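PDB 2ZYO: solute-binding protein from Thermoactinomyces vulgaris, which binds maltotetraose and probably delivers cyclodextrins and maltodextrins to a membrane transporter as the extracellular receptor of a sugar uptake system. Local coordinates for residues Glu63-Asp68 with Gly92-Ile97; Ala308-Phe313 with Asp328-Asn333. One frame throughout, in Å; residues are numbered along the deposited sequence.

Following the chain from the N terminus, contact 1 comes first: residues 63-68 of helix 61-71 are met again by residues 92-97 after the 23 residues between them have passed through strand 77-81 and helix 85-90, so the contact closes a short loop beside the mixed sheet. The chain then runs on for more than 200 residues before contact 2, where 308-313 of helix 306-316 packs on 328-333, which holds the short helix 329-332; the 14 residues between these segments include helix 323-326. The two loops lie in series, neither nested nor crossing. Contact 1 and contact 2 have centres about 30 Å apart, and the nearest atoms of contact 1 and contact 2 are about 12 Å apart. Strand 278-287, which pairs with 94-95 beside contact 1, lies between them in sequence.

Contact 1. Residues Glu63-Asp68 with Gly92-Ile97; sequences EKLTLD and GLLQPI
Leu93 faces helix 61-71 at Thr66, where the two backbones come nearest, the CA atoms of Thr66 and Leu93 being 6.7 Å apart. Residues 63-68 are helical throughout, whereas 92-97 leaves a helix through the Schellman motif at Gly92, whose phi is positive, and then extends into the weakly bonded strand 94-95. No hydrogen bond links the segments. Leu93 carries the contact: its CD2 lies against the helix backbone, 3.6 Å from Thr66 N, and meets Leu65 CG at 3.9 Å, the two leucine side chains lying alongside and pointing opposite ways. Here a helix of the periplasmic binding protein fold packs against the segment that joins the mixed sheet through the backbone bonding of Gln95 with Leu286 of strand 278-287. Leu65 also touches Trp24 of strand 20-25. A chi1 of -168° turns CG of Leu65 away from its own N, and CD2 then comes to 3.8 Å from Leu93 O and, more loosely, to 4.4 Å from Leu94 CD2. The Thr66 side chain stands roughly perpendicular to that of Leu93, its OG1 resting 3.4 Å from Leu93 CD1; the polar need of that hydroxyl is met one turn back, by a hydrogen bond with Gln62 O.

Contact 2. Residues Ala308-Phe313 with Asp328-Asn333; sequences ALASRF and DPMIKN
A Met-aromatic contact and a CH-pi contact join helix 306-316 to the short helix 329-332, both centred on the ring of Phe313. Ile331 reaches the ring with its CD1 methyl, which sits over the middle of one face, 3.6 Å from the centroid of the Phe313 ring and only 11° off the ring normal. Met330 approaches differently: its SD is 3.7 Å from Phe313 CD2. The sulfur stands obliquely to the ring, the line from SD to the ring centroid running 63° off the normal. The carbonyl of the same methionine comes in obliquely too, placing Met330 O 3.2 Å from Phe313 CE2. The Phe313 side chain sets out toward the short helix, and its anti chi1 carries the ring on to Met330 and Ile331. In Met330 a chi1 of 76° tucks CG in over its own backbone, and a bend at chi3 carries the methyl back to the long helix, one turn before Phe313, with CE 4.0 Å from Ala310 CB. Shortening Phe313 to an alanine is likely to leave the Ile331 methyl without its aromatic face and the Met330 sulfur without its ring partner, opening a gap between the helices. The short helix is anchored at its start, where Asp328 OD2 accepts from Met330 N at 2.9 Å through its anti lone pair. Leu325 of helix 323-326 touches both Ala310 and Met330, while Pro320 and Val337 pack on Phe313. Met-aromatic and CH-pi pairing on one phenylalanine thus unites helices 306-316 and 329-332, the shorter beginning at the aspartate N-cap Asp328.

Contact 1. Residues Glu63-Asp68 with Gly92-Ile97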
ATOM      1  N   GLU A  63       2.393 -16.621  -8.515  1.00 16.19           N
ATOM      2  CA  GLU A  63       2.776 -18.033  -8.533  1.00 17.57           C
ATOM      3  C   GLU A  63       1.995 -18.830  -9.580  1.00 16.30           C
ATOM      4  O   GLU A  63       2.570 -19.663 -10.285  1.00 17.81           O
ATOM      5  CB  GLU A  63       2.590 -18.660  -7.147  1.00 21.52           C
ATOM      6  CG  GLU A  63       3.650 -18.253  -6.130  1.00 27.83           C
ATOM      7  CD  GLU A  63       3.207 -18.469  -4.692  1.00 31.06           C
ATOM      8  OE1 GLU A  63       2.134 -17.949  -4.306  1.00 32.11           O
ATOM      9  OE2 GLU A  63       3.938 -19.148  -3.939  1.00 33.97           O
ATOM     10  N   LYS A  64       0.691 -18.570  -9.680  1.00 14.17           N
ATOM     11  CA  LYS A  64      -0.163 -19.272 -10.635  1.00 14.06           C
ATOM     12  C   LYS A  64       0.202 -18.945 -12.081  1.00 13.58           C
ATOM     13  O   LYS A  64       0.189 -19.829 -12.938  1.00 14.51           O
ATOM     14  CB  LYS A  64      -1.648 -18.981 -10.376  1.00 14.56           C
ATOM     15  CG  LYS A  64      -2.600 -19.875 -11.166  1.00 15.63           C
ATOM     16  CD  LYS A  64      -4.052 -19.586 -10.828  1.00 17.66           C
ATOM     17  CE  LYS A  64      -5.007 -20.261 -11.800  1.00 19.33           C
ATOM     18  NZ  LYS A  64      -4.886 -21.747 -11.796  1.00 20.43           N
ATOM     19  N   LEU A  65       0.533 -17.681 -12.346  1.00 12.02           N
ATOM     20  CA  LEU A  65       0.927 -17.260 -13.694  1.00 12.90           C
ATOM     21  C   LEU A  65       2.277 -17.855 -14.098  1.00 13.68           C
ATOM     22  O   LEU A  65       2.500 -18.161 -15.272  1.00 12.62           O
ATOM     23  CB  LEU A  65       0.953 -15.731 -13.812  1.00 12.63           C
ATOM     24  CG  LEU A  65       1.077 -15.142 -15.226  1.00 12.60           C
ATOM     25  CD1 LEU A  65      -0.142 -15.477 -16.091  1.00 14.68           C
ATOM     26  CD2 LEU A  65       1.294 -13.637 -15.164  1.00 13.63           C
ATOM     27  N   THR A  66       3.169 -18.017 -13.121  1.00 16.00           N
ATOM     28  CA  THR A  66       4.473 -18.648 -13.347  1.00 17.85           C
ATOM     29  C   THR A  66       4.311 -20.080 -13.875  1.00 17.95           C
ATOM     30  O   THR A  66       5.126 -20.551 -14.671  1.00 19.66           O
ATOM     31  CB  THR A  66       5.342 -18.626 -12.063  1.00 19.10           C
ATOM     32  OG1 THR A  66       5.396 -17.290 -11.550  1.00 20.28           O
ATOM     33  CG2 THR A  66       6.764 -19.094 -12.349  1.00 21.85           C
ATOM     34  N   LEU A  67       3.247 -20.752 -13.440  1.00 17.13           N
ATOM     35  CA  LEU A  67       2.923 -22.097 -13.915  1.00 17.94           C
ATOM     36  C   LEU A  67       2.047 -22.070 -15.173  1.00 16.78           C
ATOM     37  O   LEU A  67       2.381 -22.697 -16.184  1.00 17.33           O
ATOM     38  CB  LEU A  67       2.238 -22.905 -12.803  1.00 19.92           C
ATOM     39  CG  LEU A  67       1.864 -24.370 -13.062  1.00 23.26           C
ATOM     40  CD1 LEU A  67       3.101 -25.260 -13.123  1.00 25.31           C
ATOM     41  CD2 LEU A  67       0.899 -24.869 -11.994  1.00 26.54           C
ATOM     42  N   ASP A  68       0.934 -21.344 -15.102  1.00 14.76           N
ATOM     43  CA  ASP A  68      -0.081 -21.359 -16.157  1.00 14.81           C
ATOM     44  C   ASP A  68       0.314 -20.592 -17.413  1.00 13.07           C
ATOM     45  O   ASP A  68      -0.073 -20.978 -18.516  1.00 12.26           O
ATOM     46  CB  ASP A  68      -1.415 -20.820 -15.632  1.00 15.33           C
ATOM     47  CG  ASP A  68      -2.093 -21.771 -14.658  1.00 18.96           C
ATOM     48  OD1 ASP A  68      -1.487 -22.795 -14.277  1.00 21.77           O
ATOM     49  OD2 ASP A  68      -3.246 -21.487 -14.275  1.00 19.72           O
ATOM     50  N   GLY A  92      10.301 -12.150 -15.928  1.00 18.58           N
ATOM     51  CA  GLY A  92       9.664 -12.149 -17.245  1.00 16.91           C
ATOM     52  C   GLY A  92       8.217 -12.605 -17.244  1.00 15.69           C
ATOM     53  O   GLY A  92       7.739 -13.161 -18.234  1.00 14.53           O
ATOM     54  N   LEU A  93       7.522 -12.372 -16.133  1.00 13.92           N
ATOM     55  CA  LEU A  93       6.103 -12.707 -16.017  1.00 12.32           C
ATOM     56  C   LEU A  93       5.214 -11.687 -16.711  1.00 11.78           C
ATOM     57  O   LEU A  93       4.128 -12.022 -17.196  1.00 11.15           O
ATOM     58  CB  LEU A  93       5.682 -12.808 -14.549  1.00 14.47           C
ATOM     59  CG  LEU A  93       5.765 -14.163 -13.848  1.00 18.48           C
ATOM     60  CD1 LEU A  93       5.244 -14.025 -12.435  1.00 16.78           C
ATOM     61  CD2 LEU A  93       4.968 -15.216 -14.603  1.00 17.48           C
ATOM     62  N   LEU A  94       5.679 -10.442 -16.744  1.00 10.23           N
ATOM     63  CA  LEU A  94       4.892  -9.337 -17.273  1.00 10.61           C
ATOM     64  C   LEU A  94       5.595  -8.661 -18.437  1.00 12.16           C
ATOM     65  O   LEU A  94       6.824  -8.660 -18.520  1.00 13.96           O
ATOM     66  CB  LEU A  94       4.614  -8.306 -16.174  1.00 10.72           C
ATOM     67  CG  LEU A  94       3.938  -8.791 -14.887  1.00 10.64           C
ATOM     68  CD1 LEU A  94       3.830  -7.645 -13.904  1.00  9.68           C
ATOM     69  CD2 LEU A  94       2.566  -9.406 -15.157  1.00  9.98           C
ATOM     70  N   GLN A  95       4.801  -8.098 -19.342  1.00 11.04           N
ATOM     71  CA  GLN A  95       5.329  -7.270 -20.422  1.00 10.34           C
ATOM     72  C   GLN A  95       4.800  -5.849 -20.254  1.00 11.49           C
ATOM     73  O   GLN A  95       3.728  -5.654 -19.675  1.00  9.96           O
ATOM     74  CB  GLN A  95       4.953  -7.846 -21.790  1.00 10.52           C
ATOM     75  CG  GLN A  95       3.463  -7.994 -22.042  1.00 11.48           C
ATOM     76  CD  GLN A  95       3.163  -8.462 -23.451  1.00 11.96           C
ATOM     77  OE1 GLN A  95       3.568  -7.827 -24.425  1.00 14.41           O
ATOM     78  NE2 GLN A  95       2.447  -9.574 -23.567  1.00 11.90           N
ATOM     79  N   PRO A  96       5.552  -4.845 -20.744  1.00 10.27           N
ATOM     80  CA  PRO A  96       5.095  -3.464 -20.582  1.00 11.49           C
ATOM     81  C   PRO A  96       3.794  -3.205 -21.326  1.00 12.43           C
ATOM     82  O   PRO A  96       3.488  -3.899 -22.299  1.00 14.31           O
ATOM     83  CB  PRO A  96       6.218  -2.644 -21.226  1.00 12.08           C
ATOM     84  CG  PRO A  96       7.395  -3.548 -21.263  1.00 13.01           C
ATOM     85  CD  PRO A  96       6.840  -4.915 -21.455  1.00 11.68           C
ATOM     86  N   ILE A  97       3.025  -2.225 -20.858  1.00 10.96           N
ATOM     87  CA  ILE A  97       1.895  -1.732 -21.633  1.00 11.87           C
ATOM     88  C   ILE A  97       2.323  -0.509 -22.432  1.00 10.74           C
ATOM     89  O   ILE A  97       3.200   0.251 -22.010  1.00 12.38           O
ATOM     90  CB  ILE A  97       0.643  -1.421 -20.772  1.00 11.30           C
ATOM     91  CG1 ILE A  97       0.960  -0.423 -19.652  1.00 12.32           C
ATOM     92  CG2 ILE A  97       0.051  -2.715 -20.217  1.00 13.09           C
ATOM     93  CD1 ILE A  97      -0.278   0.252 -19.062  1.00 12.12           C
TER

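Contact 2. Residues Ala308-Phe313 with Asp328-Asn333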
ATOM      1  N   ALA A 308     -15.695   3.247 -14.922  1.00 11.31           N
ATOM      2  CA  ALA A 308     -15.442   1.941 -14.312  1.00  9.85           C
ATOM      3  C   ALA A 308     -14.931   2.058 -12.880  1.00 10.13           C
ATOM      4  O   ALA A 308     -15.360   1.307 -12.005  1.00  9.61           O
ATOM      5  CB  ALA A 308     -14.470   1.124 -15.163  1.00  9.80           C
ATOM      6  N   LEU A 309     -14.028   3.008 -12.643  1.00  9.92           N
ATOM      7  CA  LEU A 309     -13.440   3.179 -11.314  1.00  8.95           C
ATOM      8  C   LEU A 309     -14.355   3.905 -10.323  1.00  9.04           C
ATOM      9  O   LEU A 309     -14.257   3.680  -9.116  1.00 10.01           O
ATOM     10  CB  LEU A 309     -12.057   3.841 -11.394  1.00  7.65           C
ATOM     11  CG  LEU A 309     -10.942   3.006 -12.039  1.00  8.28           C
ATOM     12  CD1 LEU A 309      -9.617   3.749 -12.006  1.00  9.12           C
ATOM     13  CD2 LEU A 309     -10.796   1.635 -11.382  1.00 10.21           C
ATOM     14  N   ALA A 310     -15.241   4.764 -10.830  1.00  9.11           N
ATOM     15  CA  ALA A 310     -16.283   5.364  -9.996  1.00  9.53           C
ATOM     16  C   ALA A 310     -17.177   4.254  -9.456  1.00 10.20           C
ATOM     17  O   ALA A 310     -17.463   4.197  -8.257  1.00 10.34           O
ATOM     18  CB  ALA A 310     -17.102   6.371 -10.787  1.00 10.53           C
ATOM     19  N   SER A 311     -17.591   3.363 -10.356  1.00  9.41           N
ATOM     20  CA  SER A 311     -18.355   2.168 -10.003  1.00  9.59           C
ATOM     21  C   SER A 311     -17.588   1.280  -9.025  1.00  9.90           C
ATOM     22  O   SER A 311     -18.141   0.839  -8.012  1.00  9.89           O
ATOM     23  CB  SER A 311     -18.719   1.391 -11.271  1.00  9.04           C
ATOM     24  OG  SER A 311     -19.117   0.063 -10.982  1.00  9.71           O
ATOM     25  N   ARG A 312     -16.313   1.031  -9.322  1.00  9.09           N
ATOM     26  CA  ARG A 312     -15.479   0.201  -8.448  1.00  9.30           C
ATOM     27  C   ARG A 312     -15.370   0.767  -7.033  1.00  9.62           C
ATOM     28  O   ARG A 312     -15.482   0.021  -6.059  1.00 10.73           O
ATOM     29  CB  ARG A 312     -14.083  -0.026  -9.034  1.00  9.43           C
ATOM     30  CG  ARG A 312     -13.357  -1.163  -8.338  1.00 10.26           C
ATOM     31  CD  ARG A 312     -11.968  -1.436  -8.883  1.00 10.63           C
ATOM     32  NE  ARG A 312     -11.428  -2.635  -8.244  1.00 11.21           N
ATOM     33  CZ  ARG A 312     -10.796  -2.649  -7.072  1.00 11.40           C
ATOM     34  NH1 ARG A 312     -10.590  -1.523  -6.400  1.00 12.66           N
ATOM     35  NH2 ARG A 312     -10.365  -3.797  -6.569  1.00 11.99           N
ATOM     36  N   PHE A 313     -15.166   2.077  -6.920  1.00  9.96           N
ATOM     37  CA  PHE A 313     -15.089   2.702  -5.603  1.00  9.62           C
ATOM     38  C   PHE A 313     -16.381   2.520  -4.810  1.00 11.05           C
ATOM     39  O   PHE A 313     -16.349   2.151  -3.638  1.00 10.59           O
ATOM     40  CB  PHE A 313     -14.741   4.190  -5.684  1.00 10.68           C
ATOM     41  CG  PHE A 313     -14.992   4.921  -4.397  1.00 10.59           C
ATOM     42  CD1 PHE A 313     -14.171   4.708  -3.291  1.00 10.14           C
ATOM     43  CD2 PHE A 313     -16.076   5.783  -4.272  1.00 11.32           C
ATOM     44  CE1 PHE A 313     -14.414   5.356  -2.088  1.00 11.86           C
ATOM     45  CE2 PHE A 313     -16.327   6.436  -3.070  1.00 11.16           C
ATOM     46  CZ  PHE A 313     -15.493   6.224  -1.978  1.00 10.96           C
ATOM     47  N   ASP A 328     -13.647  14.356  -6.706  1.00 17.55           N
ATOM     48  CA  ASP A 328     -15.097  14.174  -6.663  1.00 17.68           C
ATOM     49  C   ASP A 328     -15.602  14.077  -5.220  1.00 17.35           C
ATOM     50  O   ASP A 328     -14.920  13.503  -4.363  1.00 16.29           O
ATOM     51  CB  ASP A 328     -15.475  12.910  -7.450  1.00 18.73           C
ATOM     52  CG  ASP A 328     -16.962  12.807  -7.730  1.00 20.11           C
ATOM     53  OD1 ASP A 328     -17.376  13.149  -8.856  1.00 22.91           O
ATOM     54  OD2 ASP A 328     -17.718  12.389  -6.828  1.00 18.08           O
ATOM     55  N   PRO A 329     -16.797  14.643  -4.937  1.00 17.98           N
ATOM     56  CA  PRO A 329     -17.415  14.515  -3.611  1.00 18.32           C
ATOM     57  C   PRO A 329     -17.554  13.078  -3.093  1.00 17.38           C
ATOM     58  O   PRO A 329     -17.607  12.877  -1.878  1.00 18.85           O
ATOM     59  CB  PRO A 329     -18.801  15.138  -3.808  1.00 18.85           C
ATOM     60  CG  PRO A 329     -18.616  16.106  -4.910  1.00 19.28           C
ATOM     61  CD  PRO A 329     -17.620  15.476  -5.837  1.00 20.06           C
ATOM     62  N   MET A 330     -17.604  12.091  -3.991  1.00 16.53           N
ATOM     63  CA  MET A 330     -17.678  10.683  -3.575  1.00 15.95           C
ATOM     64  C   MET A 330     -16.467  10.271  -2.727  1.00 15.32           C
ATOM     65  O   MET A 330     -16.558   9.361  -1.902  1.00 15.33           O
ATOM     66  CB  MET A 330     -17.861   9.742  -4.779  1.00 14.87           C
ATOM     67  CG  MET A 330     -16.604   9.486  -5.613  1.00 15.15           C
ATOM     68  SD  MET A 330     -16.842   8.283  -6.937  1.00 16.10           S
ATOM     69  CE  MET A 330     -17.825   9.231  -8.101  1.00 15.96           C
ATOM     70  N   ILE A 331     -15.345  10.953  -2.939  1.00 14.92           N
ATOM     71  CA  ILE A 331     -14.135  10.742  -2.151  1.00 16.02           C
ATOM     72  C   ILE A 331     -14.014  11.803  -1.052  1.00 17.94           C
ATOM     73  O   ILE A 331     -13.861  11.473   0.128  1.00 17.80           O
ATOM     74  CB  ILE A 331     -12.862  10.762  -3.045  1.00 15.38           C
ATOM     75  CG1 ILE A 331     -12.911   9.653  -4.109  1.00 14.40           C
ATOM     76  CG2 ILE A 331     -11.591  10.673  -2.198  1.00 15.37           C
ATOM     77  CD1 ILE A 331     -12.877   8.227  -3.575  1.00 15.73           C
ATOM     78  N   LYS A 332     -14.101  13.068  -1.453  1.00 19.26           N
ATOM     79  CA  LYS A 332     -13.828  14.198  -0.561  1.00 19.45           C
ATOM     80  C   LYS A 332     -14.850  14.382   0.563  1.00 19.44           C
ATOM     81  O   LYS A 332     -14.505  14.874   1.640  1.00 18.97           O
ATOM     82  CB  LYS A 332     -13.676  15.494  -1.360  1.00 19.90           C
ATOM     83  CG  LYS A 332     -12.476  15.498  -2.304  1.00 23.24           C
ATOM     84  CD  LYS A 332     -12.296  16.842  -2.996  1.00 26.39           C
ATOM     85  CE  LYS A 332     -11.538  17.837  -2.125  1.00 27.58           C
ATOM     86  NZ  LYS A 332     -10.121  17.438  -1.876  1.00 29.01           N
ATOM     87  N   ASN A 333     -16.098  13.994   0.312  1.00 19.39           N
ATOM     88  CA  ASN A 333     -17.163  14.172   1.301  1.00 20.76           C
ATOM     89  C   ASN A 333     -17.553  12.885   2.037  1.00 20.49           C
ATOM     90  O   ASN A 333     -18.565  12.843   2.745  1.00 20.71           O
ATOM     91  CB  ASN A 333     -18.386  14.841   0.663  1.00 21.72           C
ATOM     92  CG  ASN A 333     -18.072  16.218   0.087  1.00 24.51           C
ATOM     93  OD1 ASN A 333     -16.995  16.777   0.313  1.00 25.91           O
ATOM     94  ND2 ASN A 333     -19.015  16.769  -0.666  1.00 26.63           N
TER